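Local coordinates for protein putative sugar kinase PH1459 (Pyrococcus horikoshii, PDB 3EWM) that probably phosphorylates a sugar, perhaps fructose, at the expense of ATP, as a member of the PfkB family of carbohydrate kinases, at residues Gly220-Lys225 against Val229-Ser234; Leu265-Lys270 against Ala300-Ala305; Ala272-Ala277 against Leu295-Ala300. One frame throughout, in Å; residues are numbered along the deposited sequence.

Contact 1 (Gly220-Lys225 against Val229-Ser234)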
loop_
_atom_site.group_PDB
_atom_site.type_symbol
_atom_site.label_atom_id
_atom_site.label_comp_id
_atom_site.label_asym_id
_atom_site.label_seq_id
_atom_site.Cartn_x
_atom_site.Cartn_y
_atom_site.Cartn_z
ATOM N N GLY A 220 -1.880 -22.389 24.740
ATOM C CA GLY A 220 -3.297 -22.306 25.030
ATOM C C GLY A 220 -3.628 -20.933 25.555
ATOM O O GLY A 220 -3.049 -19.949 25.117
ATOM N N CYS A 221 -4.550 -20.871 26.505
ATOM C CA CYS A 221 -4.981 -19.590 27.026
ATOM C C CYS A 221 -5.605 -19.734 28.397
ATOM O O CYS A 221 -5.721 -20.838 28.936
ATOM C CB CYS A 221 -5.956 -18.913 26.059
ATOM S SG CYS A 221 -7.474 -19.812 25.812
ATOM N N ARG A 222 -6.016 -18.605 28.945
ATOM C CA ARG A 222 -6.514 -18.544 30.295
ATOM C C ARG A 222 -7.697 -17.581 30.313
ATOM O O ARG A 222 -7.669 -16.540 29.670
ATOM C CB ARG A 222 -5.365 -18.088 31.193
ATOM C CG ARG A 222 -5.714 -17.425 32.499
ATOM C CD ARG A 222 -4.421 -16.965 33.217
ATOM N NE ARG A 222 -3.426 -18.029 33.282
ATOM C CZ ARG A 222 -2.141 -17.915 32.949
ATOM N NH1 ARG A 222 -1.619 -16.755 32.552
ATOM N NH2 ARG A 222 -1.358 -18.978 33.043
ATOM N N LEU A 223 -8.756 -17.959 31.017
ATOM C CA LEU A 223 -9.915 -17.095 31.154
ATOM C C LEU A 223 -10.015 -16.656 32.587
ATOM O O LEU A 223 -10.007 -17.483 33.492
ATOM C CB LEU A 223 -11.198 -17.802 30.739
ATOM C CG LEU A 223 -11.281 -18.238 29.277
ATOM C CD1 LEU A 223 -12.611 -18.913 29.045
ATOM C CD2 LEU A 223 -11.088 -17.057 28.339
ATOM N N ILE A 224 -10.089 -15.350 32.784
ATOM C CA ILE A 224 -10.142 -14.775 34.118
ATOM C C ILE A 224 -11.453 -14.029 34.313
ATOM O O ILE A 224 -11.820 -13.154 33.518
ATOM C CB ILE A 224 -8.958 -13.830 34.365
ATOM C CG1 ILE A 224 -7.648 -14.558 34.089
ATOM C CG2 ILE A 224 -8.990 -13.282 35.803
ATOM C CD1 ILE A 224 -6.813 -13.881 33.062
ATOM N N LYS A 225 -12.165 -14.398 35.369
ATOM C CA LYS A 225 -13.301 -13.616 35.829
ATOM C C LYS A 225 -13.124 -13.361 37.312
ATOM O O LYS A 225 -13.037 -14.306 38.115
ATOM C CB LYS A 225 -14.631 -14.302 35.532
ATOM C CG LYS A 225 -15.816 -13.448 35.945
ATOM C CD LYS A 225 -17.066 -13.790 35.177
ATOM C CE LYS A 225 -18.197 -12.810 35.527
ATOM N NZ LYS A 225 -17.831 -11.370 35.298
ATOM N N VAL A 229 -9.479 -18.029 37.748
ATOM C CA VAL A 229 -8.645 -18.283 36.579
ATOM C C VAL A 229 -8.944 -19.694 36.069
ATOM O O VAL A 229 -8.825 -20.664 36.822
ATOM C CB VAL A 229 -7.147 -18.132 36.923
ATOM C CG1 VAL A 229 -6.273 -18.435 35.726
ATOM C CG2 VAL A 229 -6.862 -16.739 37.437
ATOM N N VAL A 230 -9.379 -19.797 34.812
ATOM C CA VAL A 230 -9.537 -21.090 34.138
ATOM C C VAL A 230 -8.450 -21.225 33.080
ATOM O O VAL A 230 -8.440 -20.491 32.077
ATOM C CB VAL A 230 -10.939 -21.258 33.502
ATOM C CG1 VAL A 230 -10.998 -22.517 32.603
ATOM C CG2 VAL A 230 -12.019 -21.305 34.586
ATOM N N ASP A 231 -7.512 -22.137 33.308
ATOM C CA ASP A 231 -6.496 -22.382 32.309
ATOM C C ASP A 231 -6.961 -23.415 31.305
ATOM O O ASP A 231 -7.491 -24.463 31.678
ATOM C CB ASP A 231 -5.131 -22.714 32.931
ATOM C CG ASP A 231 -4.276 -21.462 33.138
ATOM O OD1 ASP A 231 -3.257 -21.286 32.434
ATOM O OD2 ASP A 231 -4.645 -20.621 33.973
ATOM N N VAL A 232 -6.792 -23.091 30.026
ATOM C CA VAL A 232 -7.190 -23.978 28.942
ATOM C C VAL A 232 -5.957 -24.317 28.104
ATOM O O VAL A 232 -5.585 -23.548 27.209
ATOM C CB VAL A 232 -8.302 -23.349 28.050
ATOM C CG1 VAL A 232 -8.845 -24.384 27.068
ATOM C CG2 VAL A 232 -9.460 -22.781 28.904
ATOM N N PRO A 233 -5.297 -25.462 28.399
ATOM C CA PRO A 233 -4.162 -25.827 27.565
ATOM C C PRO A 233 -4.635 -26.181 26.175
ATOM O O PRO A 233 -5.765 -26.640 25.993
ATOM C CB PRO A 233 -3.563 -27.062 28.263
ATOM C CG PRO A 233 -4.613 -27.577 29.153
ATOM C CD PRO A 233 -5.534 -26.433 29.487
ATOM N N SER A 234 -3.782 -25.939 25.194
ATOM C CA SER A 234 -4.142 -26.207 23.816
ATOM C C SER A 234 -4.236 -27.702 23.561
ATOM O O SER A 234 -3.604 -28.518 24.243
ATOM C CB SER A 234 -3.139 -25.573 22.870
ATOM O OG SER A 234 -1.837 -25.992 23.230
#
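Arg222 and Asp231 face each other across two antiparallel strands, their side chains side by side and pointing the same way. The arginine can be followed outward. Its CB lies nearest Asp231 OD2 and the carbonyl O of Val230. CG then meets Val229 CG1 at 3.4 Å, and CD touches the same methyl, so the aliphatic part of the chain crosses a valine on its way out. With CG anti to the backbone N (chi1 156°) and a bend at chi3, the chain brings NE to Asp231 OD2, 2.9 Å away. This salt-bridge bond is nearly straight, lies in the guanidinium plane and uses the syn side of the carboxylate oxygen. The guanidinium and carboxylate planes stand 48° apart, and NH2 makes a second, weak and bent bond to Asp231 OD1.

Strands 220-225 and 228-233 form a beta hairpin at the edge of the large central sheet of the ribokinase-like fold. Cys221 pairs with Val232 and Leu223 with Val230, each through two backbone bonds, among them Val230 N to Leu223 O at 2.7 Å. These four apolar side chains take the face turned to helices 245-259 and 265-279, while the ion pair lies on the other face, where Ile224 CG1 also touches Val229 CG2 at 4.1 Å. Gly220, which binds ATP, begins the hairpin. Its backbone angles call for glycine, and with no side chain in the way its CA approaches Val232 O to 3.4 Å.

Contact 2 (Leu265-Lys270 against Ala300-Ala305)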
loop_
_atom_site.group_PDB
_atom_site.type_symbol
_atom_site.label_atom_id
_atom_site.label_comp_id
_atom_site.label_asym_id
_atom_site.label_seq_id
_atom_site.Cartn_x
_atom_site.Cartn_y
_atom_site.Cartn_z
ATOM N N LEU A 265 -17.188 -20.246 32.360
ATOM C CA LEU A 265 -15.800 -20.218 31.868
ATOM C C LEU A 265 -15.313 -21.528 31.260
ATOM O O LEU A 265 -14.597 -21.526 30.251
ATOM C CB LEU A 265 -14.826 -19.724 32.950
ATOM C CG LEU A 265 -15.011 -18.278 33.444
ATOM C CD1 LEU A 265 -13.859 -17.836 34.329
ATOM C CD2 LEU A 265 -15.197 -17.297 32.310
ATOM N N LEU A 266 -15.706 -22.639 31.875
ATOM C CA LEU A 266 -15.411 -23.970 31.341
ATOM C C LEU A 266 -16.036 -24.237 29.971
ATOM O O LEU A 266 -15.349 -24.681 29.059
ATOM C CB LEU A 266 -15.819 -25.052 32.352
ATOM C CG LEU A 266 -14.916 -25.121 33.589
ATOM C CD1 LEU A 266 -15.401 -26.224 34.503
ATOM C CD2 LEU A 266 -13.447 -25.372 33.176
ATOM N N LYS A 267 -17.325 -23.936 29.822
ATOM C CA LYS A 267 -18.020 -24.167 28.552
ATOM C C LYS A 267 -17.426 -23.254 27.485
ATOM O O LYS A 267 -17.198 -23.667 26.346
ATOM C CB LYS A 267 -19.521 -23.895 28.695
ATOM C CG LYS A 267 -20.272 -24.959 29.490
ATOM C CD LYS A 267 -21.720 -24.530 29.703
ATOM C CE LYS A 267 -22.413 -25.413 30.738
ATOM N NZ LYS A 267 -22.616 -26.787 30.224
ATOM N N LEU A 268 -17.178 -22.016 27.883
ATOM C CA LEU A 268 -16.614 -21.018 27.005
ATOM C C LEU A 268 -15.183 -21.411 26.613
ATOM O O LEU A 268 -14.843 -21.414 25.439
ATOM C CB LEU A 268 -16.651 -19.681 27.720
ATOM C CG LEU A 268 -16.162 -18.442 26.998
ATOM C CD1 LEU A 268 -16.927 -18.242 25.701
ATOM C CD2 LEU A 268 -16.382 -17.274 27.982
ATOM N N GLY A 269 -14.372 -21.779 27.604
ATOM C CA GLY A 269 -13.000 -22.244 27.361
ATOM C C GLY A 269 -12.890 -23.432 26.417
ATOM O O GLY A 269 -12.094 -23.410 25.467
ATOM N N LYS A 270 -13.687 -24.464 26.670
ATOM C CA LYS A 270 -13.709 -25.650 25.806
ATOM C C LYS A 270 -14.170 -25.314 24.379
ATOM O O LYS A 270 -13.633 -25.844 23.416
ATOM C CB LYS A 270 -14.556 -26.776 26.412
ATOM C CG LYS A 270 -14.109 -27.254 27.816
ATOM C CD LYS A 270 -12.668 -27.775 27.848
ATOM C CE LYS A 270 -11.684 -26.789 28.488
ATOM N NZ LYS A 270 -10.356 -27.447 28.728
ATOM N N ALA A 300 -18.694 -27.942 21.089
ATOM C CA ALA A 300 -19.301 -26.892 20.286
ATOM C C ALA A 300 -20.807 -26.943 20.385
ATOM O O ALA A 300 -21.458 -25.909 20.356
ATOM C CB ALA A 300 -18.876 -27.003 18.848
ATOM N N ARG A 301 -21.355 -28.152 20.499
ATOM C CA ARG A 301 -22.801 -28.324 20.635
ATOM C C ARG A 301 -23.360 -27.662 21.896
ATOM O O ARG A 301 -24.481 -27.179 21.906
ATOM C CB ARG A 301 -23.183 -29.804 20.563
ATOM C CG ARG A 301 -23.172 -30.348 19.150
ATOM C CD ARG A 301 -23.929 -31.670 19.053
ATOM N NE ARG A 301 -23.329 -32.717 19.881
ATOM C CZ ARG A 301 -22.343 -33.527 19.494
ATOM N NH1 ARG A 301 -21.810 -33.425 18.281
ATOM N NH2 ARG A 301 -21.884 -34.445 20.331
ATOM N N GLU A 302 -22.561 -27.621 22.951
ATOM C CA GLU A 302 -22.935 -26.904 24.158
ATOM C C GLU A 302 -23.306 -25.442 23.854
ATOM O O GLU A 302 -24.343 -24.945 24.309
ATOM C CB GLU A 302 -21.787 -26.973 25.161
ATOM C CG GLU A 302 -22.067 -26.253 26.450
ATOM C CD GLU A 302 -22.886 -27.088 27.411
ATOM O OE1 GLU A 302 -22.489 -28.251 27.690
ATOM O OE2 GLU A 302 -23.918 -26.568 27.895
ATOM N N VAL A 303 -22.471 -24.780 23.054
ATOM C CA VAL A 303 -22.633 -23.361 22.743
ATOM C C VAL A 303 -23.541 -23.139 21.540
ATOM O O VAL A 303 -24.428 -22.281 21.580
ATOM C CB VAL A 303 -21.257 -22.666 22.494
ATOM C CG1 VAL A 303 -21.442 -21.250 21.959
ATOM C CG2 VAL A 303 -20.423 -22.657 23.757
ATOM N N LEU A 304 -23.320 -23.899 20.468
ATOM C CA LEU A 304 -23.989 -23.600 19.213
ATOM C C LEU A 304 -25.338 -24.293 19.068
ATOM O O LEU A 304 -26.226 -23.750 18.426
ATOM C CB LEU A 304 -23.093 -23.886 18.000
ATOM C CG LEU A 304 -21.735 -23.178 17.899
ATOM C CD1 LEU A 304 -20.991 -23.622 16.644
ATOM C CD2 LEU A 304 -21.867 -21.654 17.942
ATOM N N ALA A 305 -25.489 -25.478 19.664
ATOM C CA ALA A 305 -26.729 -26.259 19.516
ATOM C C ALA A 305 -27.515 -26.366 20.821
ATOM O O ALA A 305 -27.507 -25.446 21.641
ATOM C CB ALA A 305 -26.424 -27.640 18.963
#
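Lys267 and Glu302 supply most of the buried surface here, their side chains crossing at about a right angle between two helices. The long methylene chain of Lys267 runs against the glutamate: its CD packs 3.7 Å from Glu302 CG, and its CG lies 3.8 Å from that same atom. Glu302 has its CG anti to the backbone N (chi1 180°), which lays this methylene against the lysine chain. Farther out, NZ of Lys267 forms a salt bridge with OE2 of Glu302, though the modelled place of NZ is doubtful. Two long, flexible chains with charged ends suit this outer side of the contact, where Glu302 is exposed; their own CA atoms are 7.1 Å apart, the nearest pair between 265-270 and 300-305.

Val303, one residue on, is buried. Its CG2 lies 4.3 Å from the carbonyl O of Lys267, a loose approach, and its compact branched side chain also touches Phe271, Leu260 and Lys259. The first turn of helix 265-279 thus meets the C-terminal helix 298-304 through an outer charged pair and a buried valine, with helix 245-259 packing against both and strand 228-233 touching the leucines Leu265 and Leu266.

Contact 3 (Ala272-Ala277 against Leu295-Ala300)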
loop_
_atom_site.group_PDB
_atom_site.type_symbol
_atom_site.label_atom_id
_atom_site.label_comp_id
_atom_site.label_asym_id
_atom_site.label_seq_id
_atom_site.Cartn_x
_atom_site.Cartn_y
_atom_site.Cartn_z
ATOM N N ALA A 272 -14.007 -22.166 22.845
ATOM C CA ALA A 272 -12.990 -21.332 22.223
ATOM C C ALA A 272 -11.741 -22.138 21.890
ATOM O O ALA A 272 -11.138 -21.954 20.821
ATOM C CB ALA A 272 -12.665 -20.117 23.107
ATOM N N ASN A 273 -11.387 -23.072 22.770
ATOM C CA ASN A 273 -10.245 -23.945 22.514
ATOM C C ASN A 273 -10.459 -24.773 21.242
ATOM O O ASN A 273 -9.559 -24.861 20.397
ATOM C CB ASN A 273 -9.977 -24.865 23.710
ATOM C CG ASN A 273 -8.586 -25.490 23.674
ATOM O OD1 ASN A 273 -7.652 -24.934 23.095
ATOM N ND2 ASN A 273 -8.440 -26.625 24.322
ATOM N N LEU A 274 -11.648 -25.364 21.110
ATOM C CA LEU A 274 -11.978 -26.208 19.958
ATOM C C LEU A 274 -11.959 -25.417 18.664
ATOM O O LEU A 274 -11.398 -25.862 17.671
ATOM C CB LEU A 274 -13.331 -26.898 20.154
ATOM C CG LEU A 274 -13.899 -27.643 18.941
ATOM C CD1 LEU A 274 -13.057 -28.859 18.605
ATOM C CD2 LEU A 274 -15.348 -28.032 19.160
ATOM N N VAL A 275 -12.579 -24.242 18.686
ATOM C CA VAL A 275 -12.581 -23.356 17.520
ATOM C C VAL A 275 -11.160 -22.986 17.093
ATOM O O VAL A 275 -10.819 -23.124 15.911
ATOM C CB VAL A 275 -13.451 -22.112 17.739
ATOM C CG1 VAL A 275 -13.274 -21.083 16.544
ATOM C CG2 VAL A 275 -14.902 -22.536 17.910
ATOM N N ALA A 276 -10.344 -22.527 18.051
ATOM C CA ALA A 276 -8.944 -22.219 17.776
ATOM C C ALA A 276 -8.201 -23.433 17.230
ATOM O O ALA A 276 -7.498 -23.321 16.224
ATOM C CB ALA A 276 -8.220 -21.665 19.012
ATOM N N ALA A 277 -8.369 -24.582 17.885
ATOM C CA ALA A 277 -7.689 -25.809 17.460
ATOM C C ALA A 277 -8.049 -26.120 16.012
ATOM O O ALA A 277 -7.170 -26.323 15.164
ATOM C CB ALA A 277 -8.080 -26.979 18.370
ATOM N N LEU A 295 -20.356 -28.547 14.862
ATOM C CA LEU A 295 -21.473 -29.310 15.409
ATOM C C LEU A 295 -21.166 -30.809 15.571
ATOM O O LEU A 295 -21.831 -31.493 16.338
ATOM C CB LEU A 295 -22.729 -29.085 14.571
ATOM C CG LEU A 295 -23.830 -28.104 15.007
ATOM C CD1 LEU A 295 -23.413 -27.073 16.026
ATOM C CD2 LEU A 295 -24.386 -27.437 13.783
ATOM N N LYS A 296 -20.130 -31.288 14.884
ATOM C CA LYS A 296 -19.668 -32.683 15.003
ATOM C C LYS A 296 -18.985 -32.973 16.343
ATOM O O LYS A 296 -18.704 -34.135 16.661
ATOM C CB LYS A 296 -18.712 -33.040 13.854
ATOM C CG LYS A 296 -19.168 -32.568 12.466
ATOM C CD LYS A 296 -20.140 -33.512 11.802
ATOM C CE LYS A 296 -19.419 -34.624 11.042
ATOM N NZ LYS A 296 -20.398 -35.489 10.304
ATOM N N TYR A 297 -18.727 -31.919 17.116
ATOM C CA TYR A 297 -18.042 -32.006 18.408
ATOM C C TYR A 297 -18.955 -31.552 19.526
ATOM O O TYR A 297 -19.709 -30.585 19.363
ATOM C CB TYR A 297 -16.782 -31.130 18.418
ATOM C CG TYR A 297 -15.773 -31.510 17.369
ATOM C CD1 TYR A 297 -14.747 -32.404 17.656
ATOM C CD2 TYR A 297 -15.857 -30.986 16.072
ATOM C CE1 TYR A 297 -13.812 -32.759 16.677
ATOM C CE2 TYR A 297 -14.932 -31.338 15.089
ATOM C CZ TYR A 297 -13.917 -32.221 15.396
ATOM O OH TYR A 297 -13.004 -32.570 14.423
ATOM N N LYS A 298 -18.873 -32.228 20.670
ATOM C CA LYS A 298 -19.773 -31.930 21.777
ATOM C C LYS A 298 -19.435 -30.605 22.467
ATOM O O LYS A 298 -20.328 -29.923 22.966
ATOM C CB LYS A 298 -19.865 -33.108 22.770
ATOM C CG LYS A 298 -19.048 -33.004 24.060
ATOM C CD LYS A 298 -17.836 -33.922 24.051
ATOM C CE LYS A 298 -17.266 -34.075 25.454
ATOM N NZ LYS A 298 -16.035 -34.914 25.488
ATOM N N GLU A 299 -18.154 -30.232 22.466
ATOM C CA GLU A 299 -17.709 -28.959 23.062
ATOM C C GLU A 299 -18.317 -27.747 22.350
ATOM O O GLU A 299 -18.437 -26.664 22.931
ATOM C CB GLU A 299 -16.179 -28.845 23.048
ATOM C CG GLU A 299 -15.421 -29.920 23.845
ATOM C CD GLU A 299 -15.349 -31.257 23.123
ATOM O OE1 GLU A 299 -14.983 -32.255 23.770
ATOM O OE2 GLU A 299 -15.664 -31.313 21.913
ATOM N N ALA A 300 -18.694 -27.942 21.089
ATOM C CA ALA A 300 -19.301 -26.892 20.286
ATOM C C ALA A 300 -20.807 -26.943 20.385
ATOM O O ALA A 300 -21.458 -25.909 20.356
ATOM C CB ALA A 300 -18.876 -27.003 18.848
#
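The start of the C-terminal helix 298-304, together with the turn leading into it, packs on helix 265-279, and between 272-277 and 295-300 the contact is carried by Leu274. This leucine points toward the 295-300 segment, and with CG anti to its backbone N (chi1 171°) it spreads its two methyls among three residues. CD2 makes the closest approaches: it lies 3.5 Å from Tyr297 CB and 3.7 Å from Ala300 CB, with Glu299 CB a little farther off at 4.1 Å. The other methyl, CD1, sits over one face of the Tyr297 ring as a CH-pi contact, 4.2 Å from the centroid and 18° off the ring normal, offset toward the rim.

A leucine has two branches to divide between a ring and the small side chain of Ala300, and Tyr297, at the N-cap position, offers both a methylene and a flat apolar face. Glu299 presents its CB to the leucine, while its OE1 forms a salt bridge with Lys298 NZ, the hydrogen bond in it weak. Leu278 and Phe271 add further contacts from helix 265-279, to Tyr297 and Ala300 respectively. The result is apolar packing of the last modelled helix and its N-cap turn on a helix flanking the central sheet of the ribokinase-like fold.

From the N terminus, contact 1 comes first and closes a tight hairpin, 220-225 turning back to 229-234 at the edge of the main sheet, before the other two open. After helix 245-259 the chain enters helix 265-279, which serves both later contacts. Contact 3 (272-277 with 295-300) closes the shorter loop and is nested inside that of contact 2 (265-270 with 300-305). Their centres lie about 7 Å apart, they share Ala300, and Arg301 NH1 probably bonds to Leu295 O. Helix 265-279 also touches the hairpin: Val230 and Leu223 meet Leu265, and Asn273 ND2 makes a weak hydrogen bond to Pro233 O. It thus lies between the sheet edge and the C-terminal helix.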